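Local coordinates for protein probable glutathione reductase (Sinorhizobium meliloti, PDB 4DNA) that probably catalyses the NADPH-dependent reduction of glutathione disulfide to glutathione, working as a homodimer with one FAD per subunit, at residues 56-61 against 186-191; 171-176 against 194-199; 225-230 against 250-255; 373-378 against 389-394. One frame throughout, in Å; residues are numbered along the deposited sequence.

Contact 1: residues 56-61 against 186-191; sequences YASQFA and ANIFHG
Three oxygens lie at hydrogen-bonding distance from Ser58 OG: the backbone carbonyls of Tyr54 and Val55, one turn back in its own helix, and the side-chain OE1 of Gln348. The hydroxyl has a single proton, which can serve one of them fully or be shared among them. The torsion suits this, since chi1 of 58° sets OG between the backbone N and the carbonyl carbon, so the hydroxyl is spent on its own helix and the loop around Gln348. What Ser58 offers to the neighbouring helix is its CB. This is helix-helix packing: helix 48-66, which starts at one cysteine of the Cys43-Cys48 disulfide, meets the end of helix 180-191, the helix of a Rossmann-type beta-alpha-beta unit. The axes of 56-61 and 186-191 come within 8.1 Å and cross at 46°.

Such closeness depends on small residues. Gly191, with no side chain, lets the backbones approach, the CA atoms of Ser58 and Gly191 being 4.6 Å apart. Ser58 CB rests against the backbone of the facing helix, 3.5 Å from Ile188 O. Ile188 comes in from the flank, with CG1 beside Ser58 OG. Asn187 is bound elsewhere, its ND2 to Val183 O and its OD1 to Lys224 NZ.

Other sides of helix 48-66 belong to the dimer: Ala57 O accepts a hydrogen bond from Trp72 NE1 of the second subunit, and the ring of Phe60 meets Phe70 of that subunit. One turn on from Ser58, Ala61 closes the contact with its lone methyl group, CB lying 3.3 Å from Gly191 O.

Contact 2: residues 171-176 against 194-199; sequences ESILIA and VKTTLI
Five backbone hydrogen bonds join segments 171-176 and 194-199 in a parallel ladder, the first of them, Lys195 N to Glu171 O, coming just before strand 172-176 begins. Ile173 and Ile175 each use both N and O on this neighbour: Ile173 N binds Lys195 O and Ile173 O takes Thr197 N, then Ile175 N binds Thr197 O and Ile175 O takes Ile199 N. The straightest, Ile175 N to Thr197 O at 2.7 Å, makes an angle of 172° at the hydrogen and arrives nearly along the C=O axis. Lys195 N reaches Glu171 O from above the carbonyl plane. Ser172, Leu174 and Ala176 give their backbone bonds to strand 259-262 and Ala263 just after it, which places 172-176 inside the sheet.

Weaker CA-H...O contacts fill in between, for example Leu174 CA to Thr197 O at 3.3 Å.

Apolar packing differs on the two faces. Toward helix 180-191 stand Ile173, Ile175, Thr196 and Leu198; Val194 CG1 lies 3.8 Å from Ile173 CG2, and Leu198 CD1 crosses obliquely to 4.0 Å from Ile175 CG2. Branched and bulky residues suit this helix-covered side. On the other face Leu174, its CG anti to the backbone N (chi1 172°), bends CD1 to within 3.5 Å of Thr197 CB, and Ala176 CB meets Ile199 CG2 at 3.9 Å.

Thr196 keeps its buried hydroxyl paired locally: OG1 donates to Val194 O from above the carbonyl plane. Strand 172-176, helix 180-191 and strand 195-199 form the classic right-handed beta-alpha-beta unit of a Rossmann fold, consistent with the dinucleotide-binding residues predicted in the turn and the first part of the helix.

Contact 3: residues 225-230 against 250-255; sequences GIRILC and MKHGEI
The tight part of this contact centres on Leu229. With CG beside the backbone N (chi1 -60°), the side chain reaches tip to tip toward His252 and lays CD2 over one face of the imidazole, 3.4 Å from NE2. CD2 sits 3.6 Å from the ring centroid and 19° off its normal, a CH-pi contact. The other branch, CD1, touches Ile255 CD1 at 3.9 Å. Leucine suits the place because its fork serves both neighbours, and CD1 also lies over the centre of one face of the Arg227 guanidinium. On His252, ND1 is held by a hydrogen bond with Asp232 OD2, which limits rotation of the ring. That carboxylate would tend to stabilise a protonated ring, though the histidine's charge is not known.

Toward solvent the packing loosens. Arg227, exposed and with its chain extended, approaches obliquely, NH2 coming to 4.3 Å from His252 CD2 and NH1 to 4.4 Å from Ile255 CD1. Its NH2 stays 5.3 Å from His252 NE2, near enough perhaps to counter some of the effect of Asp232. Lys251 turns its NZ to Glu231 O.

Two glycines of positive phi shape the backbone: Gly225 ends helix 211-223 before the strand, as the C-prime residue of a Schellman motif, and Gly253 turns the chain into strand 254-257. The contact thus joins the edge strand 227-229 of a parallel sheet to a three-stranded antiparallel meander, the combination typical of the NAD(P)-binding domain of this disulfide oxidoreductase family.

Contact 4: residues 373-378 against 389-394; sequences AEFRPM and TIMKLV
The Phe375 ring has Thr389 CB over one face, 3.8 Å above its plane and offset toward the rim, while the selenium of Met391, a selenomethionine, lies at the edge, 4.1 Å from CE1. The first is a CH-pi contact and the second a Met-aromatic one. They form on neighbouring antiparallel strands, 367-375 and 389-396, in the sheet of the dimerisation domain. Chi1 of 66° sets the ring between the backbone N and the carbonyl carbon and so alongside Thr389, whose compact branched side chain suits a position under an aromatic face. Ala373 shares that face of the sheet, its CB 3.9 Å from Met391 CB, and its small size fits beside the extended Met391 chain.

Ala373-Met391 and Phe375-Thr389 are hydrogen-bonded pairs with two bonds each; Thr389 N to Phe375 O is nearly straight, at 178°. Between them lies the non-hydrogen-bonded pair Glu374-Ile390, on the other face; Glu374 CG runs beside Ile390 CG1 at 3.6 Å while OE2 makes a salt bridge to Arg372. Past the strand end, Pro377 crosses Thr389 obliquely, its CG 3.5 Å from OG1.

Contacts 1, 2 and 3 form one continuous block. Helix 180-191 of contact 1 links the two strands of contact 2, with Phe189 O probably hydrogen-bonded to Val194 N and Phe189 packed on Ile173. Contact 3 adds the next strand: Leu198 N and O pair with Arg227 O and Leu229 N, and centres of contacts 2 and 3 lie only about 9 Å apart. The block lies near FAD without touching it through its closest side chains, that of Ile188 being about 8 Å and that of Ile175 about 11 Å away. Contact 4 stands apart, its nearest atoms about 13 Å from contact 1; its Phe375 side chain lies about 10 Å from that of His439, the predicted proton acceptor.

Contact 1: residues 56-61 against 186-191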
loop_
_atom_site.group_PDB
_atom_site.type_symbol
_atom_site.label_atom_id
_atom_site.label_comp_id
_atom_site.label_asym_id
_atom_site.label_seq_id
_atom_site.Cartn_x
_atom_site.Cartn_y
_atom_site.Cartn_z
ATOM N N TYR A 56 -12.350 9.160 -0.080
ATOM C CA TYR A 56 -12.811 8.074 0.760
ATOM C C TYR A 56 -14.330 7.964 0.695
ATOM O O TYR A 56 -14.874 6.871 0.459
ATOM C CB TYR A 56 -12.357 8.269 2.209
ATOM C CG TYR A 56 -10.886 8.015 2.479
ATOM C CD1 TYR A 56 -10.185 7.032 1.785
ATOM C CD2 TYR A 56 -10.210 8.729 3.474
ATOM C CE1 TYR A 56 -8.852 6.786 2.049
ATOM C CE2 TYR A 56 -8.872 8.487 3.755
ATOM C CZ TYR A 56 -8.199 7.516 3.037
ATOM O OH TYR A 56 -6.865 7.270 3.284
ATOM N N ALA A 57 -15.007 9.098 0.889
ATOM C CA ALA A 57 -16.460 9.154 0.778
ATOM C C ALA A 57 -16.921 8.540 -0.519
ATOM O O ALA A 57 -17.896 7.819 -0.529
ATOM C CB ALA A 57 -16.957 10.578 0.862
ATOM N N SER A 58 -16.215 8.817 -1.608
ATOM C CA SER A 58 -16.627 8.335 -2.913
ATOM C C SER A 58 -16.342 6.858 -3.121
ATOM O O SER A 58 -17.021 6.224 -3.920
ATOM C CB SER A 58 -16.001 9.162 -4.035
ATOM O OG SER A 58 -14.592 9.144 -3.950
ATOM N N GLN A 59 -15.357 6.315 -2.410
ATOM C CA GLN A 59 -14.957 4.911 -2.580
ATOM C C GLN A 59 -15.977 3.905 -2.033
ATOM O O GLN A 59 -16.046 2.773 -2.494
ATOM C CB GLN A 59 -13.569 4.652 -1.981
ATOM C CG GLN A 59 -12.421 5.118 -2.872
ATOM C CD GLN A 59 -11.054 5.320 -2.175
ATOM O OE1 GLN A 59 -10.916 5.237 -0.945
ATOM N NE2 GLN A 59 -10.030 5.595 -2.984
ATOM N N PHE A 60 -16.783 4.310 -1.065
ATOM C CA PHE A 60 -17.735 3.373 -0.476
ATOM C C PHE A 60 -18.762 2.866 -1.476
ATOM O O PHE A 60 -19.270 1.746 -1.333
ATOM C CB PHE A 60 -18.446 3.978 0.722
ATOM C CG PHE A 60 -17.546 4.247 1.888
ATOM C CD1 PHE A 60 -17.261 3.239 2.816
ATOM C CD2 PHE A 60 -17.002 5.524 2.087
ATOM C CE1 PHE A 60 -16.441 3.492 3.912
ATOM C CE2 PHE A 60 -16.189 5.778 3.185
ATOM C CZ PHE A 60 -15.904 4.757 4.091
ATOM N N ALA A 61 -19.077 3.690 -2.476
ATOM C CA ALA A 61 -20.049 3.323 -3.506
ATOM C C ALA A 61 -19.655 1.980 -4.117
ATOM O O ALA A 61 -20.463 1.052 -4.209
ATOM C CB ALA A 61 -20.101 4.400 -4.575
ATOM N N ALA A 186 -13.522 14.801 -10.671
ATOM C CA ALA A 186 -14.377 14.025 -11.551
ATOM C C ALA A 186 -14.634 12.664 -10.959
ATOM O O ALA A 186 -15.761 12.174 -10.971
ATOM C CB ALA A 186 -13.755 13.888 -12.918
ATOM N N ASN A 187 -13.588 12.049 -10.429
ATOM C CA ASN A 187 -13.761 10.772 -9.754
ATOM C C ASN A 187 -14.547 10.884 -8.446
ATOM O O ASN A 187 -15.378 10.021 -8.158
ATOM C CB ASN A 187 -12.422 10.080 -9.558
ATOM C CG ASN A 187 -11.961 9.394 -10.817
ATOM O OD1 ASN A 187 -12.399 8.286 -11.121
ATOM N ND2 ASN A 187 -11.089 10.048 -11.572
ATOM N N ILE A 188 -14.297 11.941 -7.673
ATOM C CA ILE A 188 -15.026 12.129 -6.430
ATOM C C ILE A 188 -16.516 12.251 -6.762
ATOM O O ILE A 188 -17.333 11.453 -6.295
ATOM C CB ILE A 188 -14.500 13.333 -5.601
ATOM C CG1 ILE A 188 -13.166 12.980 -4.934
ATOM C CG2 ILE A 188 -15.481 13.713 -4.506
ATOM C CD1 ILE A 188 -12.305 14.175 -4.613
ATOM N N PHE A 189 -16.865 13.212 -7.607
ATOM C CA PHE A 189 -18.262 13.430 -7.942
ATOM C C PHE A 189 -18.917 12.205 -8.554
ATOM O O PHE A 189 -20.037 11.863 -8.178
ATOM C CB PHE A 189 -18.454 14.673 -8.818
ATOM C CG PHE A 189 -18.279 15.958 -8.067
ATOM C CD1 PHE A 189 -18.965 16.179 -6.870
ATOM C CD2 PHE A 189 -17.424 16.942 -8.532
ATOM C CE1 PHE A 189 -18.804 17.355 -6.155
ATOM C CE2 PHE A 189 -17.265 18.125 -7.827
ATOM C CZ PHE A 189 -17.951 18.331 -6.634
ATOM N N HIS A 190 -18.224 11.537 -9.472
ATOM C CA HIS A 190 -18.793 10.346 -10.102
ATOM C C HIS A 190 -19.134 9.311 -9.083
ATOM O O HIS A 190 -20.250 8.805 -9.070
ATOM C CB HIS A 190 -17.884 9.735 -11.162
ATOM C CG HIS A 190 -18.469 8.494 -11.794
ATOM N ND1 HIS A 190 -19.299 8.543 -12.858
ATOM C CD2 HIS A 190 -18.349 7.146 -11.453
ATOM C CE1 HIS A 190 -19.679 7.299 -13.189
ATOM N NE2 HIS A 190 -19.099 6.444 -12.330
ATOM N N GLY A 191 -18.163 8.999 -8.223
ATOM C CA GLY A 191 -18.337 8.057 -7.124
ATOM C C GLY A 191 -19.574 8.372 -6.312
ATOM O O GLY A 191 -20.270 7.462 -5.848
#

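Contact 2: residues 171-176 against 194-199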
loop_
_atom_site.group_PDB
_atom_site.type_symbol
_atom_site.label_atom_id
_atom_site.label_comp_id
_atom_site.label_asym_id
_atom_site.label_seq_id
_atom_site.Cartn_x
_atom_site.Cartn_y
_atom_site.Cartn_z
ATOM N N GLU A 171 -26.615 17.340 -9.578
ATOM C CA GLU A 171 -27.057 16.100 -10.174
ATOM C C GLU A 171 -26.208 15.866 -11.429
ATOM O O GLU A 171 -26.011 14.721 -11.851
ATOM C CB GLU A 171 -28.571 16.158 -10.442
ATOM C CG GLU A 171 -29.063 15.473 -11.720
ATOM C CD GLU A 171 -30.445 15.957 -12.180
ATOM O OE1 GLU A 171 -30.800 17.150 -11.956
ATOM O OE2 GLU A 171 -31.176 15.133 -12.777
ATOM N N SER A 172 -25.683 16.953 -12.000
ATOM C CA SER A 172 -24.696 16.872 -13.077
ATOM C C SER A 172 -23.594 17.919 -12.896
ATOM O O SER A 172 -23.865 19.030 -12.426
ATOM C CB SER A 172 -25.352 16.991 -14.460
ATOM O OG SER A 172 -26.185 18.132 -14.537
ATOM N N ILE A 173 -22.358 17.539 -13.246
ATOM C CA ILE A 173 -21.208 18.459 -13.291
ATOM C C ILE A 173 -20.398 18.324 -14.593
ATOM O O ILE A 173 -20.272 17.233 -15.159
ATOM C CB ILE A 173 -20.261 18.306 -12.071
ATOM C CG1 ILE A 173 -19.424 19.576 -11.883
ATOM C CG2 ILE A 173 -19.350 17.084 -12.204
ATOM C CD1 ILE A 173 -18.909 19.762 -10.474
ATOM N N LEU A 174 -19.851 19.445 -15.055
ATOM C CA LEU A 174 -18.918 19.435 -16.162
ATOM C C LEU A 174 -17.628 20.086 -15.720
ATOM O O LEU A 174 -17.630 21.258 -15.348
ATOM C CB LEU A 174 -19.488 20.171 -17.384
ATOM C CG LEU A 174 -18.502 20.390 -18.535
ATOM C CD1 LEU A 174 -18.292 19.108 -19.308
ATOM C CD2 LEU A 174 -18.948 21.499 -19.465
ATOM N N ILE A 175 -16.536 19.327 -15.791
ATOM C CA ILE A 175 -15.224 19.797 -15.366
ATOM C C ILE A 175 -14.226 19.976 -16.503
ATOM O O ILE A 175 -13.737 19.005 -17.069
ATOM C CB ILE A 175 -14.582 18.851 -14.347
ATOM C CG1 ILE A 175 -15.469 18.715 -13.121
ATOM C CG2 ILE A 175 -13.210 19.374 -13.959
ATOM C CD1 ILE A 175 -15.279 17.410 -12.381
ATOM N N ALA A 176 -13.908 21.232 -16.800
ATOM C CA ALA A 176 -12.798 21.576 -17.678
ATOM C C ALA A 176 -11.459 21.463 -16.934
ATOM O O ALA A 176 -11.331 21.901 -15.779
ATOM C CB ALA A 176 -12.990 22.981 -18.214
ATOM N N VAL A 194 -22.972 11.844 -9.131
ATOM C CA VAL A 194 -23.114 12.993 -10.006
ATOM C C VAL A 194 -22.840 12.516 -11.414
ATOM O O VAL A 194 -21.828 11.858 -11.645
ATOM C CB VAL A 194 -22.107 14.107 -9.661
ATOM C CG1 VAL A 194 -22.268 15.290 -10.599
ATOM C CG2 VAL A 194 -22.269 14.556 -8.220
ATOM N N LYS A 195 -23.739 12.823 -12.347
ATOM C CA LYS A 195 -23.467 12.615 -13.769
ATOM C C LYS A 195 -22.273 13.494 -14.144
ATOM O O LYS A 195 -22.393 14.717 -14.192
ATOM C CB LYS A 195 -24.705 12.971 -14.595
ATOM C CG LYS A 195 -24.480 13.095 -16.096
ATOM C CD LYS A 195 -24.648 11.764 -16.816
ATOM C CE LYS A 195 -24.556 11.932 -18.332
ATOM N NZ LYS A 195 -23.139 11.976 -18.797
ATOM N N THR A 196 -21.119 12.869 -14.376
ATOM C CA THR A 196 -19.846 13.604 -14.514
ATOM C C THR A 196 -19.320 13.688 -15.949
ATOM O O THR A 196 -19.230 12.677 -16.629
ATOM C CB THR A 196 -18.750 12.997 -13.606
ATOM O OG1 THR A 196 -19.093 13.199 -12.233
ATOM C CG2 THR A 196 -17.393 13.643 -13.863
ATOM N N THR A 197 -18.960 14.888 -16.399
ATOM C CA THR A 197 -18.288 15.056 -17.699
ATOM C C THR A 197 -16.994 15.853 -17.545
ATOM O O THR A 197 -16.964 16.878 -16.864
ATOM C CB THR A 197 -19.187 15.763 -18.735
ATOM O OG1 THR A 197 -20.522 15.254 -18.647
ATOM C CG2 THR A 197 -18.661 15.563 -20.140
ATOM N N LEU A 198 -15.930 15.381 -18.183
ATOM C CA LEU A 198 -14.622 16.048 -18.126
ATOM C C LEU A 198 -14.180 16.512 -19.514
ATOM O O LEU A 198 -14.239 15.737 -20.481
ATOM C CB LEU A 198 -13.578 15.104 -17.509
ATOM C CG LEU A 198 -12.104 15.492 -17.410
ATOM C CD1 LEU A 198 -11.821 16.494 -16.300
ATOM C CD2 LEU A 198 -11.324 14.225 -17.152
ATOM N N ILE A 199 -13.755 17.772 -19.614
ATOM C CA ILE A 199 -13.302 18.322 -20.896
ATOM C C ILE A 199 -11.931 18.997 -20.795
ATOM O O ILE A 199 -11.602 19.655 -19.802
ATOM C CB ILE A 199 -14.361 19.243 -21.535
ATOM C CG1 ILE A 199 -13.977 19.600 -22.979
ATOM C CG2 ILE A 199 -14.613 20.470 -20.670
ATOM C CD1 ILE A 199 -14.944 20.534 -23.688
#

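Contact 3: residues 225-230 against 250-255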
loop_
_atom_site.group_PDB
_atom_site.type_symbol
_atom_site.label_atom_id
_atom_site.label_comp_id
_atom_site.label_asym_id
_atom_site.label_seq_id
_atom_site.Cartn_x
_atom_site.Cartn_y
_atom_site.Cartn_z
ATOM N N GLY A 225 -18.457 5.141 -16.835
ATOM C CA GLY A 225 -19.529 6.105 -17.042
ATOM C C GLY A 225 -19.116 7.556 -16.912
ATOM O O GLY A 225 -19.933 8.414 -16.595
ATOM N N ILE A 226 -17.845 7.850 -17.147
ATOM C CA ILE A 226 -17.429 9.246 -17.202
ATOM C C ILE A 226 -17.184 9.647 -18.658
ATOM O O ILE A 226 -16.429 8.993 -19.382
ATOM C CB ILE A 226 -16.225 9.547 -16.274
ATOM C CG1 ILE A 226 -16.560 9.114 -14.834
ATOM C CG2 ILE A 226 -15.860 11.025 -16.341
ATOM C CD1 ILE A 226 -15.461 9.312 -13.809
ATOM N N ARG A 227 -17.865 10.698 -19.091
ATOM C CA ARG A 227 -17.685 11.187 -20.434
ATOM C C ARG A 227 -16.428 12.041 -20.438
ATOM O O ARG A 227 -16.321 13.000 -19.666
ATOM C CB ARG A 227 -18.901 11.996 -20.877
ATOM C CG ARG A 227 -19.103 12.010 -22.378
ATOM C CD ARG A 227 -19.909 13.221 -22.811
ATOM N NE ARG A 227 -19.993 13.317 -24.269
ATOM C CZ ARG A 227 -20.725 14.215 -24.936
ATOM N NH1 ARG A 227 -21.457 15.119 -24.283
ATOM N NH2 ARG A 227 -20.724 14.213 -26.270
ATOM N N ILE A 228 -15.458 11.675 -21.269
ATOM C CA ILE A 228 -14.269 12.500 -21.426
ATOM C C ILE A 228 -14.253 13.061 -22.829
ATOM O O ILE A 228 -14.516 12.351 -23.785
ATOM C CB ILE A 228 -12.951 11.747 -21.142
ATOM C CG1 ILE A 228 -13.043 10.967 -19.828
ATOM C CG2 ILE A 228 -11.764 12.711 -21.115
ATOM C CD1 ILE A 228 -11.849 10.065 -19.593
ATOM N N LEU A 229 -13.962 14.350 -22.919
ATOM C CA LEU A 229 -13.911 15.057 -24.171
ATOM C C LEU A 229 -12.544 15.712 -24.335
ATOM O O LEU A 229 -12.216 16.697 -23.667
ATOM C CB LEU A 229 -15.044 16.083 -24.240
ATOM C CG LEU A 229 -16.441 15.455 -24.135
ATOM C CD1 LEU A 229 -17.547 16.496 -24.082
ATOM C CD2 LEU A 229 -16.683 14.464 -25.268
ATOM N N CYS A 230 -11.744 15.136 -25.223
ATOM C CA CYS A 230 -10.402 15.619 -25.486
ATOM C C CYS A 230 -10.352 16.648 -26.627
ATOM O O CYS A 230 -11.305 16.781 -27.398
ATOM C CB CYS A 230 -9.471 14.426 -25.745
ATOM S SG CYS A 230 -8.733 13.773 -24.226
HETATM N N MSE A 250 -16.599 24.098 -28.836
HETATM C CA MSE A 250 -16.229 24.132 -30.257
HETATM C C MSE A 250 -16.787 22.910 -30.931
HETATM O O MSE A 250 -17.479 23.001 -31.957
HETATM C CB MSE A 250 -14.718 24.050 -30.447
HETATM C CG MSE A 250 -13.974 25.383 -30.417
HETATM SE SE MSE A 250 -12.196 25.108 -31.243
HETATM C CE MSE A 250 -10.963 25.551 -29.755
ATOM N N LYS A 251 -16.521 21.758 -30.317
ATOM C CA LYS A 251 -16.699 20.468 -30.966
ATOM C C LYS A 251 -17.923 19.637 -30.541
ATOM O O LYS A 251 -18.509 18.942 -31.368
ATOM C CB LYS A 251 -15.413 19.658 -30.839
ATOM C CG LYS A 251 -14.202 20.384 -31.408
ATOM C CD LYS A 251 -13.021 19.453 -31.618
ATOM C CE LYS A 251 -11.824 20.227 -32.142
ATOM N NZ LYS A 251 -10.620 19.359 -32.246
ATOM N N HIS A 252 -18.323 19.710 -29.278
ATOM C CA HIS A 252 -19.419 18.862 -28.809
ATOM C C HIS A 252 -20.681 19.617 -28.483
ATOM O O HIS A 252 -21.410 19.238 -27.563
ATOM C CB HIS A 252 -18.965 18.018 -27.623
ATOM C CG HIS A 252 -17.666 17.263 -27.864
ATOM N ND1 HIS A 252 -16.452 17.800 -27.609
ATOM C CD2 HIS A 252 -17.429 15.972 -28.341
ATOM C CE1 HIS A 252 -15.493 16.907 -27.912
ATOM N NE2 HIS A 252 -16.091 15.789 -28.359
ATOM N N GLY A 253 -20.961 20.676 -29.253
ATOM C CA GLY A 253 -22.173 21.504 -29.080
ATOM C C GLY A 253 -22.305 22.122 -27.691
ATOM O O GLY A 253 -21.298 22.480 -27.058
ATOM N N GLU A 254 -23.539 22.230 -27.200
ATOM C CA GLU A 254 -23.777 22.805 -25.871
ATOM C C GLU A 254 -24.211 21.787 -24.815
ATOM O O GLU A 254 -25.161 21.032 -25.018
ATOM C CB GLU A 254 -24.743 23.999 -25.938
ATOM C CG GLU A 254 -26.088 23.747 -26.613
ATOM C CD GLU A 254 -26.810 25.033 -26.968
ATOM O OE1 GLU A 254 -26.230 26.120 -26.769
ATOM O OE2 GLU A 254 -27.957 24.962 -27.459
ATOM N N ILE A 255 -23.502 21.786 -23.688
ATOM C CA ILE A 255 -23.733 20.813 -22.625
ATOM C C ILE A 255 -24.335 21.506 -21.416
ATOM O O ILE A 255 -23.796 22.517 -20.929
ATOM C CB ILE A 255 -22.436 20.090 -22.170
ATOM C CG1 ILE A 255 -21.384 20.076 -23.277
ATOM C CG2 ILE A 255 -22.745 18.675 -21.695
ATOM C CD1 ILE A 255 -20.228 19.133 -23.019
#

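Contact 4: residues 373-378 against 389-394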
loop_
_atom_site.group_PDB
_atom_site.type_symbol
_atom_site.label_atom_id
_atom_site.label_comp_id
_atom_site.label_asym_id
_atom_site.label_seq_id
_atom_site.Cartn_x
_atom_site.Cartn_y
_atom_site.Cartn_z
ATOM N N ALA A 373 3.388 -4.829 -16.279
ATOM C CA ALA A 373 2.540 -5.844 -15.678
ATOM C C ALA A 373 1.102 -5.384 -15.750
ATOM O O ALA A 373 0.787 -4.274 -15.327
ATOM C CB ALA A 373 2.942 -6.066 -14.231
ATOM N N GLU A 374 0.231 -6.220 -16.298
ATOM C CA GLU A 374 -1.173 -5.869 -16.379
ATOM C C GLU A 374 -2.031 -7.008 -15.868
ATOM O O GLU A 374 -1.926 -8.129 -16.365
ATOM C CB GLU A 374 -1.553 -5.528 -17.807
ATOM C CG GLU A 374 -2.709 -4.541 -17.904
ATOM C CD GLU A 374 -3.150 -4.314 -19.342
ATOM O OE1 GLU A 374 -3.311 -5.331 -20.066
ATOM O OE2 GLU A 374 -3.328 -3.127 -19.736
ATOM N N PHE A 375 -2.880 -6.727 -14.883
ATOM C CA PHE A 375 -3.602 -7.799 -14.219
ATOM C C PHE A 375 -4.851 -7.400 -13.431
ATOM O O PHE A 375 -5.003 -6.253 -12.987
ATOM C CB PHE A 375 -2.648 -8.615 -13.335
ATOM C CG PHE A 375 -2.085 -7.853 -12.174
ATOM C CD1 PHE A 375 -0.948 -7.073 -12.320
ATOM C CD2 PHE A 375 -2.675 -7.936 -10.919
ATOM C CE1 PHE A 375 -0.415 -6.382 -11.234
ATOM C CE2 PHE A 375 -2.149 -7.250 -9.837
ATOM C CZ PHE A 375 -1.018 -6.476 -9.991
ATOM N N ARG A 376 -5.724 -8.396 -13.268
ATOM C CA ARG A 376 -6.986 -8.298 -12.559
ATOM C C ARG A 376 -6.660 -8.443 -11.090
ATOM O O ARG A 376 -6.171 -9.492 -10.684
ATOM C CB ARG A 376 -7.896 -9.443 -13.027
ATOM C CG ARG A 376 -9.393 -9.262 -12.815
ATOM C CD ARG A 376 -10.180 -9.987 -13.897
ATOM N NE ARG A 376 -11.423 -10.582 -13.393
ATOM C CZ ARG A 376 -12.610 -9.967 -13.327
ATOM N NH1 ARG A 376 -12.753 -8.703 -13.724
ATOM N NH2 ARG A 376 -13.668 -10.616 -12.849
ATOM N N PRO A 377 -6.903 -7.383 -10.284
ATOM C CA PRO A 377 -6.620 -7.447 -8.840
ATOM C C PRO A 377 -7.327 -8.650 -8.224
ATOM O O PRO A 377 -8.400 -9.032 -8.699
ATOM C CB PRO A 377 -7.232 -6.149 -8.293
ATOM C CG PRO A 377 -7.320 -5.234 -9.455
ATOM C CD PRO A 377 -7.533 -6.102 -10.662
HETATM N N MSE A 378 -6.739 -9.237 -7.184
HETATM C CA MSE A 378 -7.286 -10.447 -6.570
HETATM C C MSE A 378 -8.750 -10.314 -6.231
HETATM O O MSE A 378 -9.532 -11.204 -6.508
HETATM C CB MSE A 378 -6.529 -10.852 -5.311
HETATM C CG MSE A 378 -6.565 -12.379 -5.336
HETATM SE SE MSE A 378 -6.181 -13.193 -3.583
HETATM C CE MSE A 378 -4.553 -14.139 -4.183
ATOM N N THR A 389 -4.892 -3.706 -13.036
ATOM C CA THR A 389 -3.758 -3.027 -12.449
ATOM C C THR A 389 -2.631 -2.973 -13.473
ATOM O O THR A 389 -2.251 -3.999 -14.043
ATOM C CB THR A 389 -3.319 -3.678 -11.116
ATOM O OG1 THR A 389 -4.383 -3.560 -10.170
ATOM C CG2 THR A 389 -2.082 -2.996 -10.549
ATOM N N ILE A 390 -2.132 -1.764 -13.731
ATOM C CA ILE A 390 -0.926 -1.607 -14.524
ATOM C C ILE A 390 0.229 -1.235 -13.609
ATOM O O ILE A 390 0.104 -0.331 -12.786
ATOM C CB ILE A 390 -1.117 -0.626 -15.690
ATOM C CG1 ILE A 390 -2.115 -1.204 -16.694
ATOM C CG2 ILE A 390 0.190 -0.410 -16.428
ATOM C CD1 ILE A 390 -2.933 -0.159 -17.423
HETATM N N MSE A 391 1.329 -1.978 -13.733
HETATM C CA MSE A 391 2.533 -1.780 -12.920
HETATM C C MSE A 391 3.731 -1.769 -13.819
HETATM O O MSE A 391 4.077 -2.798 -14.399
HETATM C CB MSE A 391 2.679 -2.951 -11.972
HETATM C CG MSE A 391 1.784 -2.687 -10.776
HETATM SE SE MSE A 391 2.262 -3.883 -9.285
HETATM C CE MSE A 391 1.142 -3.080 -7.879
ATOM N N LYS A 392 4.380 -0.616 -13.956
ATOM C CA LYS A 392 5.379 -0.472 -14.999
ATOM C C LYS A 392 6.692 0.073 -14.487
ATOM O O LYS A 392 6.729 1.138 -13.897
ATOM C CB LYS A 392 4.824 0.375 -16.147
ATOM C CG LYS A 392 5.858 0.971 -17.085
ATOM C CD LYS A 392 5.392 0.881 -18.532
ATOM C CE LYS A 392 6.100 1.874 -19.443
ATOM N NZ LYS A 392 5.302 3.092 -19.713
ATOM N N LEU A 393 7.759 -0.680 -14.734
ATOM C CA LEU A 393 9.112 -0.298 -14.359
ATOM C C LEU A 393 9.929 0.093 -15.571
ATOM O O LEU A 393 9.891 -0.613 -16.593
ATOM C CB LEU A 393 9.811 -1.455 -13.658
ATOM C CG LEU A 393 9.394 -1.684 -12.205
ATOM C CD1 LEU A 393 9.978 -2.972 -11.649
ATOM C CD2 LEU A 393 9.836 -0.504 -11.382
ATOM N N VAL A 394 10.673 1.201 -15.461
ATOM C CA VAL A 394 11.539 1.668 -16.558
ATOM C C VAL A 394 13.015 1.645 -16.120
ATOM O O VAL A 394 13.362 2.194 -15.061
ATOM C CB VAL A 394 11.134 3.066 -17.061
ATOM C CG1 VAL A 394 11.955 3.446 -18.278
ATOM C CG2 VAL A 394 9.649 3.119 -17.391
#